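Local coordinates for protein transcriptional regulator, IclR family (Alicyclobacillus acidocaldarius subsp. acidocaldarius, PDB 5TJJ) that probably binds DNA through a helix-turn-helix domain and regulates transcription, at residues Leu18-Arg23 with Thr32-Arg37; Val106-Lys109 with Arg115-Tyr118; Gly203-Ala208 with Ser229-Glu234. All blocks are in the same frame, centred on the assembly; numbering follows the deposited sequence.

The three contacts follow one another along the chain. Contact 1 lies in the N-terminal helix-turn-helix domain, where helix 9-21 meets helix 31-38. Contacts 2 and 3 both belong to the C-terminal IclR domain and reach its antiparallel sheet. Contact 2 is the hairpin of strands 104-110 and 115-122; contact 3 sets strand 204-212 against the segment that leads into helix 233-253. Strand 218-227 stands between the two in the sheet, and their centres are about 20 Å apart. Centre to centre, contact 1 is about 35 Å from contact 2 and about 42 Å from contact 3, consistent with a probable DNA-binding module set well apart from the C-terminal domain.

Contact 1. Residues Leu18-Arg23 with Thr32-Arg37; sequences LKLLSR and TEIAER
Leu20 and Arg37 reach each other because both turn CG opposite their own backbone N (chi1 -179° and -174°), extending their side chains across the gap between two helices. This brings Arg37 CG within 3.8 Å of Leu20 CD1, the two chains passing at a slant, and a bend at chi2 (58°) then turns the rest of the arginine chain. The other branch of the leucine faces Ile34, with Leu20 CD2 4.2 Å from Ile34 CA and 4.3 Å from Ile34 CG1. Leu21 adds a second apolar touch, its CD2 meeting Ile34 CD1 at 4.1 Å, with the two side chains crossing at about a right angle. Leu20 therefore straddles one turn of helix 31-38, its two methyls divided between Ile34 and the CG methylene of Arg37.

The arginine also marks the polar edge of this small hydrophobic patch. Its NE is hydrogen-bonded to the OH of Tyr26, a residue whose side chain also packs on Leu20, which anchors the guanidinium beyond the apolar layer. Nearby, Ser22 OG donates to Lys19 O over 2.7 Å, tilted from the carbonyl plane, and Lys19 itself makes a salt bridge to Glu55 of the second subunit.

Ile34 continues the core onto Leu49 of helix 42-54, while Leu21 leans on Leu69 of strand 66-69. Three helices closed over by a small antiparallel sheet are the hallmark of a winged helix-turn-helix domain, and this contact packs helix 9-21 against helix 31-38 within it.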
loop_
_atom_site.group_PDB
_atom_site.type_symbol
_atom_site.label_atom_id
_atom_site.label_comp_id
_atom_site.label_asym_id
_atom_site.label_seq_id
_atom_site.Cartn_x
_atom_site.Cartn_y
_atom_site.Cartn_z
ATOM N N LEU A 18 -2.748 0.174 14.097
ATOM C CA LEU A 18 -2.632 -0.438 12.787
ATOM C C LEU A 18 -1.198 -0.764 12.431
ATOM O O LEU A 18 -0.926 -1.805 11.816
ATOM C CB LEU A 18 -3.261 0.437 11.721
ATOM C CG LEU A 18 -4.768 0.645 11.881
ATOM C CD1 LEU A 18 -5.244 1.722 10.917
ATOM C CD2 LEU A 18 -5.521 -0.655 11.637
ATOM N N LYS A 19 -0.281 0.102 12.826
ATOM C CA LYS A 19 1.143 -0.188 12.639
ATOM C C LYS A 19 1.581 -1.420 13.401
ATOM O O LYS A 19 2.375 -2.175 12.894
ATOM C CB LYS A 19 2.021 1.007 12.999
ATOM C CG LYS A 19 1.869 2.114 11.980
ATOM C CD LYS A 19 2.533 3.430 12.362
ATOM C CE LYS A 19 2.014 4.510 11.424
ATOM N NZ LYS A 19 2.789 5.774 11.494
ATOM N N LEU A 20 1.039 -1.634 14.595
ATOM C CA LEU A 20 1.362 -2.813 15.399
ATOM C C LEU A 20 0.823 -4.094 14.781
ATOM O O LEU A 20 1.543 -5.093 14.697
ATOM C CB LEU A 20 0.813 -2.676 16.821
ATOM C CG LEU A 20 1.122 -3.859 17.734
ATOM C CD1 LEU A 20 2.603 -3.903 18.082
ATOM C CD2 LEU A 20 0.298 -3.782 19.007
ATOM N N LEU A 21 -0.435 -4.066 14.353
ATOM C CA LEU A 21 -1.053 -5.247 13.735
ATOM C C LEU A 21 -0.458 -5.669 12.390
ATOM O O LEU A 21 -0.782 -6.731 11.885
ATOM C CB LEU A 21 -2.567 -5.055 13.615
ATOM C CG LEU A 21 -3.284 -4.962 14.982
ATOM C CD1 LEU A 21 -4.759 -4.699 14.767
ATOM C CD2 LEU A 21 -3.078 -6.225 15.824
ATOM N N SER A 22 0.414 -4.836 11.830
ATOM C CA SER A 22 1.069 -5.104 10.582
ATOM C C SER A 22 2.386 -5.826 10.798
ATOM O O SER A 22 3.045 -6.144 9.827
ATOM C CB SER A 22 1.310 -3.779 9.818
ATOM O OG SER A 22 2.381 -3.036 10.374
ATOM N N ARG A 23 2.787 -6.042 12.050
ATOM C CA ARG A 23 3.980 -6.849 12.367
ATOM C C ARG A 23 3.580 -8.297 12.440
ATOM O O ARG A 23 2.623 -8.627 13.142
ATOM C CB ARG A 23 4.578 -6.470 13.721
ATOM C CG ARG A 23 4.900 -4.999 13.901
ATOM C CD ARG A 23 5.494 -4.747 15.277
ATOM N NE ARG A 23 6.955 -4.804 15.239
ATOM C CZ ARG A 23 7.775 -3.755 15.300
ATOM N NH1 ARG A 23 7.301 -2.503 15.432
ATOM N NH2 ARG A 23 9.092 -3.960 15.246
ATOM N N THR A 32 -5.625 -7.380 25.347
ATOM C CA THR A 32 -4.597 -7.246 26.384
ATOM C C THR A 32 -3.212 -7.048 25.770
ATOM O O THR A 32 -2.512 -6.091 26.096
ATOM C CB THR A 32 -4.573 -8.471 27.326
ATOM O OG1 THR A 32 -5.827 -8.562 27.994
ATOM C CG2 THR A 32 -3.456 -8.375 28.381
ATOM N N GLU A 33 -2.828 -7.946 24.875
ATOM C CA GLU A 33 -1.527 -7.869 24.221
ATOM C C GLU A 33 -1.325 -6.494 23.542
ATOM O O GLU A 33 -0.273 -5.860 23.693
ATOM C CB GLU A 33 -1.393 -9.004 23.209
ATOM C CG GLU A 33 -1.381 -10.414 23.826
ATOM C CD GLU A 33 -1.450 -11.532 22.790
ATOM O OE1 GLU A 33 -2.037 -11.321 21.693
ATOM O OE2 GLU A 33 -0.910 -12.630 23.079
ATOM N N ILE A 34 -2.351 -6.019 22.832
ATOM C CA ILE A 34 -2.296 -4.696 22.194
ATOM C C ILE A 34 -2.079 -3.562 23.209
ATOM O O ILE A 34 -1.155 -2.737 23.053
ATOM C CB ILE A 34 -3.546 -4.396 21.346
ATOM C CG1 ILE A 34 -3.582 -5.333 20.138
ATOM C CG2 ILE A 34 -3.527 -2.944 20.852
ATOM C CD1 ILE A 34 -4.900 -5.362 19.395
ATOM N N ALA A 35 -2.947 -3.508 24.214
ATOM C CA ALA A 35 -2.881 -2.452 25.227
ATOM C C ALA A 35 -1.560 -2.467 26.013
ATOM O O ALA A 35 -0.956 -1.419 26.240
ATOM C CB ALA A 35 -4.067 -2.555 26.159
ATOM N N GLU A 36 -1.095 -3.647 26.388
ATOM C CA GLU A 36 0.181 -3.755 27.070
ATOM C C GLU A 36 1.349 -3.339 26.166
ATOM O O GLU A 36 2.222 -2.603 26.618
ATOM C CB GLU A 36 0.382 -5.149 27.701
ATOM C CG GLU A 36 -0.343 -5.300 29.051
ATOM C CD GLU A 36 -0.438 -6.742 29.550
ATOM O OE1 GLU A 36 -0.310 -7.695 28.742
ATOM O OE2 GLU A 36 -0.659 -6.933 30.766
ATOM N N ARG A 37 1.350 -3.757 24.901
ATOM C CA ARG A 37 2.453 -3.441 23.990
ATOM C C ARG A 37 2.545 -1.947 23.665
ATOM O O ARG A 37 3.642 -1.408 23.526
ATOM C CB ARG A 37 2.332 -4.247 22.689
ATOM C CG ARG A 37 3.510 -4.102 21.733
ATOM C CD ARG A 37 4.824 -4.523 22.386
ATOM N NE ARG A 37 5.804 -4.878 21.364
ATOM C CZ ARG A 37 6.693 -4.049 20.816
ATOM N NH1 ARG A 37 6.801 -2.787 21.225
ATOM N NH2 ARG A 37 7.510 -4.515 19.868
#

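Contact 2. Residues Val106-Lys109 with Arg115-Tyr118; sequences VLVK and RVIY
The ring of Tyr118 lies against Val106 and, at CD1 and CE1, against Val108. At the root of the side chain, Tyr118 CB is 4.5 Å from Val106 CG1. The same methyl is 3.8 Å from Tyr118 CG, and it comes nearest at Tyr118 CD1, 3.4 Å away. It sits over one face of the ring, nearer the rim than the centre but only 20° off the normal, a CH-pi contact. Val106 directs this methyl at the tyrosine by holding CG1 opposite its backbone N (chi1 168°). Further out, Tyr118 CE1 keeps Val106 CG1 close and is also 3.9 Å from Val108 CG2, which approaches obliquely. Beyond CZ the chain leaves the valines behind, with Tyr118 OH already 4.7 Å from Val106 CG1.

Val108 lies side by side with the tyrosine, and its other methyl, CG1, branches toward Val116 and meets its CB. Beneath this layer, within these segments, one hydrogen-bonded pair joins the strands. Lys109 N donates to Ile117 O over 2.8 Å, and Ile117 N returns a bond of 2.9 Å to Lys109 O; backbone bonds of Leu107 with Ile119 and Gly120 continue the ladder. Val108 and Tyr118 form the neighbouring non-hydrogen-bonded pair, where Val108 CA makes a CA-H...O contact to Ile117 O. On the face opposite the tyrosine lie Lys109 and Ile117.

Phe146 and Phe150 of helix 144-151 pack on Val108 and Val116, and the ring of Phe139 meets Tyr118. In this antiparallel hairpin, reciprocal N-H...O=C hydrogen bonds fix the register, while binding between the side chains on the Tyr118 face is apolar, with dispersion and CH-pi contact in place of polar partners.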
loop_
_atom_site.group_PDB
_atom_site.type_symbol
_atom_site.label_atom_id
_atom_site.label_comp_id
_atom_site.label_asym_id
_atom_site.label_seq_id
_atom_site.Cartn_x
_atom_site.Cartn_y
_atom_site.Cartn_z
ATOM N N VAL A 106 20.301 12.219 -3.975
ATOM C CA VAL A 106 20.283 11.157 -4.949
ATOM C C VAL A 106 19.721 9.875 -4.344
ATOM O O VAL A 106 20.017 9.513 -3.190
ATOM C CB VAL A 106 21.700 10.954 -5.492
ATOM C CG1 VAL A 106 21.805 9.668 -6.297
ATOM C CG2 VAL A 106 22.091 12.126 -6.373
ATOM N N LEU A 107 18.914 9.182 -5.140
ATOM C CA LEU A 107 18.310 7.920 -4.724
ATOM C C LEU A 107 19.007 6.755 -5.463
ATOM O O LEU A 107 18.909 6.651 -6.686
ATOM C CB LEU A 107 16.802 7.958 -5.010
ATOM C CG LEU A 107 15.999 6.721 -4.668
ATOM C CD1 LEU A 107 16.115 6.393 -3.183
ATOM C CD2 LEU A 107 14.548 6.935 -5.072
ATOM N N VAL A 108 19.677 5.881 -4.703
ATOM C CA VAL A 108 20.484 4.779 -5.257
ATOM C C VAL A 108 19.825 3.418 -5.008
ATOM O O VAL A 108 19.375 3.130 -3.905
ATOM C CB VAL A 108 21.873 4.766 -4.619
ATOM C CG1 VAL A 108 22.797 3.872 -5.406
ATOM C CG2 VAL A 108 22.415 6.192 -4.516
ATOM N N LYS A 109 19.819 2.559 -6.016
ATOM C CA LYS A 109 19.162 1.257 -5.893
ATOM C C LYS A 109 20.123 0.143 -6.213
ATOM O O LYS A 109 20.899 0.242 -7.149
ATOM C CB LYS A 109 18.015 1.194 -6.870
ATOM C CG LYS A 109 17.478 -0.188 -7.110
ATOM C CD LYS A 109 16.130 -0.091 -7.763
ATOM C CE LYS A 109 15.616 -1.467 -8.115
ATOM N NZ LYS A 109 14.178 -1.319 -8.439
ATOM N N ARG A 115 26.297 -4.358 -8.768
ATOM C CA ARG A 115 26.126 -3.016 -9.288
ATOM C C ARG A 115 25.077 -2.286 -8.468
ATOM O O ARG A 115 24.193 -2.895 -7.845
ATOM C CB ARG A 115 25.664 -2.983 -10.762
ATOM C CG ARG A 115 26.432 -3.809 -11.779
ATOM C CD ARG A 115 27.844 -3.310 -12.004
ATOM N NE ARG A 115 27.894 -2.137 -12.886
ATOM C CZ ARG A 115 29.022 -1.543 -13.299
ATOM N NH1 ARG A 115 30.223 -2.013 -12.918
ATOM N NH2 ARG A 115 28.951 -0.469 -14.096
ATOM N N VAL A 116 25.164 -0.963 -8.524
ATOM C CA VAL A 116 24.118 -0.064 -8.032
ATOM C C VAL A 116 23.805 0.928 -9.122
ATOM O O VAL A 116 24.646 1.136 -10.005
ATOM C CB VAL A 116 24.530 0.676 -6.744
ATOM C CG1 VAL A 116 24.752 -0.327 -5.611
ATOM C CG2 VAL A 116 25.768 1.509 -6.925
ATOM N N ILE A 117 22.632 1.562 -9.038
ATOM C CA ILE A 117 22.203 2.534 -10.045
ATOM C C ILE A 117 21.494 3.760 -9.430
ATOM O O ILE A 117 20.689 3.631 -8.499
ATOM C CB ILE A 117 21.351 1.837 -11.128
ATOM C CG1 ILE A 117 21.072 2.754 -12.309
ATOM C CG2 ILE A 117 20.042 1.318 -10.570
ATOM C CD1 ILE A 117 20.283 2.082 -13.429
ATOM N N TYR A 118 21.826 4.952 -9.934
ATOM C CA TYR A 118 21.037 6.152 -9.650
ATOM C C TYR A 118 19.663 6.039 -10.326
ATOM O O TYR A 118 19.580 5.825 -11.533
ATOM C CB TYR A 118 21.739 7.401 -10.169
ATOM C CG TYR A 118 22.967 7.859 -9.414
ATOM C CD1 TYR A 118 23.347 7.284 -8.197
ATOM C CD2 TYR A 118 23.747 8.907 -9.916
ATOM C CE1 TYR A 118 24.463 7.725 -7.510
ATOM C CE2 TYR A 118 24.869 9.371 -9.230
ATOM C CZ TYR A 118 25.226 8.775 -8.014
ATOM O OH TYR A 118 26.348 9.196 -7.291
#

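Contact 3. Residues Gly203-Ala208 with Ser229-Glu234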
loop_
_atom_site.group_PDB
_atom_site.type_symbol
_atom_site.label_atom_id
_atom_site.label_comp_id
_atom_site.label_asym_id
_atom_site.label_seq_id
_atom_site.Cartn_x
_atom_site.Cartn_y
_atom_site.Cartn_z
ATOM N N GLY A 203 37.222 16.021 -5.999
ATOM C CA GLY A 203 36.472 17.220 -5.592
ATOM C C GLY A 203 35.077 17.031 -5.032
ATOM O O GLY A 203 34.506 17.982 -4.511
ATOM N N ILE A 204 34.539 15.810 -5.099
ATOM C CA ILE A 204 33.153 15.545 -4.736
ATOM C C ILE A 204 33.059 14.707 -3.458
ATOM O O ILE A 204 33.672 13.652 -3.351
ATOM C CB ILE A 204 32.431 14.813 -5.868
ATOM C CG1 ILE A 204 32.493 15.631 -7.149
ATOM C CG2 ILE A 204 30.980 14.467 -5.484
ATOM C CD1 ILE A 204 31.713 16.912 -7.100
ATOM N N SER A 205 32.283 15.193 -2.496
ATOM C CA SER A 205 32.011 14.424 -1.291
ATOM C C SER A 205 30.587 13.866 -1.284
ATOM O O SER A 205 29.705 14.333 -1.995
ATOM C CB SER A 205 32.271 15.258 -0.048
ATOM O OG SER A 205 33.600 15.782 -0.076
ATOM N N ALA A 206 30.410 12.811 -0.501
ATOM C CA ALA A 206 29.138 12.078 -0.399
ATOM C C ALA A 206 28.854 11.702 1.051
ATOM O O ALA A 206 29.739 11.316 1.782
ATOM C CB ALA A 206 29.151 10.847 -1.286
ATOM N N VAL A 207 27.604 11.860 1.435
ATOM C CA VAL A 207 27.047 11.424 2.699
ATOM C C VAL A 207 25.850 10.560 2.323
ATOM O O VAL A 207 25.010 10.983 1.508
ATOM C CB VAL A 207 26.543 12.629 3.485
ATOM C CG1 VAL A 207 26.000 12.196 4.832
ATOM C CG2 VAL A 207 27.650 13.665 3.618
ATOM N N ALA A 208 25.760 9.376 2.935
ATOM C CA ALA A 208 24.793 8.385 2.557
ATOM C C ALA A 208 24.205 7.664 3.753
ATOM O O ALA A 208 24.848 7.464 4.763
ATOM C CB ALA A 208 25.450 7.388 1.645
ATOM N N SER A 229 35.742 20.951 -1.420
ATOM C CA SER A 229 36.538 22.122 -1.123
ATOM C C SER A 229 35.753 23.237 -0.436
ATOM O O SER A 229 36.361 24.189 0.047
ATOM C CB SER A 229 37.192 22.654 -2.402
ATOM O OG SER A 229 36.232 23.149 -3.314
ATOM N N VAL A 230 34.419 23.156 -0.425
ATOM C CA VAL A 230 33.598 24.173 0.224
ATOM C C VAL A 230 32.743 23.650 1.367
ATOM O O VAL A 230 32.005 24.413 1.946
ATOM C CB VAL A 230 32.702 24.970 -0.783
ATOM C CG1 VAL A 230 33.552 25.654 -1.858
ATOM C CG2 VAL A 230 31.593 24.111 -1.375
ATOM N N ILE A 231 32.851 22.380 1.706
ATOM C CA ILE A 231 32.257 21.850 2.925
ATOM C C ILE A 231 32.773 22.596 4.166
ATOM O O ILE A 231 33.961 22.863 4.283
ATOM C CB ILE A 231 32.573 20.339 3.088
ATOM C CG1 ILE A 231 31.718 19.529 2.142
ATOM C CG2 ILE A 231 32.317 19.854 4.522
ATOM C CD1 ILE A 231 32.046 18.044 2.162
ATOM N N GLN A 232 31.865 22.883 5.096
ATOM C CA GLN A 232 32.149 23.676 6.301
ATOM C C GLN A 232 31.650 22.953 7.556
ATOM O O GLN A 232 31.130 21.830 7.456
ATOM C CB GLN A 232 31.531 25.061 6.141
ATOM C CG GLN A 232 32.309 25.919 5.150
ATOM C CD GLN A 232 31.554 27.159 4.677
ATOM O OE1 GLN A 232 30.324 27.243 4.794
ATOM N NE2 GLN A 232 32.293 28.125 4.108
ATOM N N GLY A 233 31.850 23.577 8.725
ATOM C CA GLY A 233 31.633 22.946 10.031
ATOM C C GLY A 233 30.412 22.068 10.078
ATOM O O GLY A 233 30.498 20.836 9.998
ATOM N N GLU A 234 29.257 22.701 10.127
ATOM C CA GLU A 234 28.028 21.969 10.388
ATOM C C GLU A 234 27.439 21.225 9.194
ATOM O O GLU A 234 26.529 20.437 9.378
ATOM C CB GLU A 234 26.985 22.909 11.007
ATOM C CG GLU A 234 27.480 23.621 12.277
ATOM C CD GLU A 234 26.373 24.150 13.187
ATOM O OE1 GLU A 234 25.253 23.578 13.196
ATOM O OE2 GLU A 234 26.641 25.137 13.915
#
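Ile231 and Ser205 make the tight part of this contact. A single methyl does the touching: Ile231 CD1 rests 3.5 Å from Ser205 OG and 3.6 Å from Ser205 CB, covering the serine from one side. Ile231 extends to this point with CG1 opposite its carbonyl carbon (chi1 -75°) and chi2 fully stretched (175°), which pushes the delta methyl toward strand 204-212. The methyl offers the hydroxyl nothing polar. That need is met by two hydrogen-bonded neighbours, the ND1 of His197, at the end of strand 194-197, and the OG1 of Thr228, just past strand 218-227, which pin the serine oxygen.

The other end is much looser. Gly203 O and Ser229 N stand 4.5 Å apart, too far for a hydrogen bond, and both residues are exposed to solvent. Gly203 has a positive phi (87°) at the entry to the strand, and its backbone is tied instead to Thr228, the residue just before Ser229. Past Ser205 and Ile231 the segments diverge, and the whole interface buries only 92 Å².

Ile231 also leans on Thr226 of strand 218-227 and on Val236 of helix 233-253, so its side chain packs in the connection between that strand and that helix. Just beyond, Gln232 N is hydrogen-bonded to Asp235 OD2 near the start of the helix. Across the segments themselves the cohesion is thin: one methyl set against a serine whose polar needs are already satisfied, and the hydrogen bonds of Thr228 to Ser205 and Gly203 probably contribute to holding the two segments near each other.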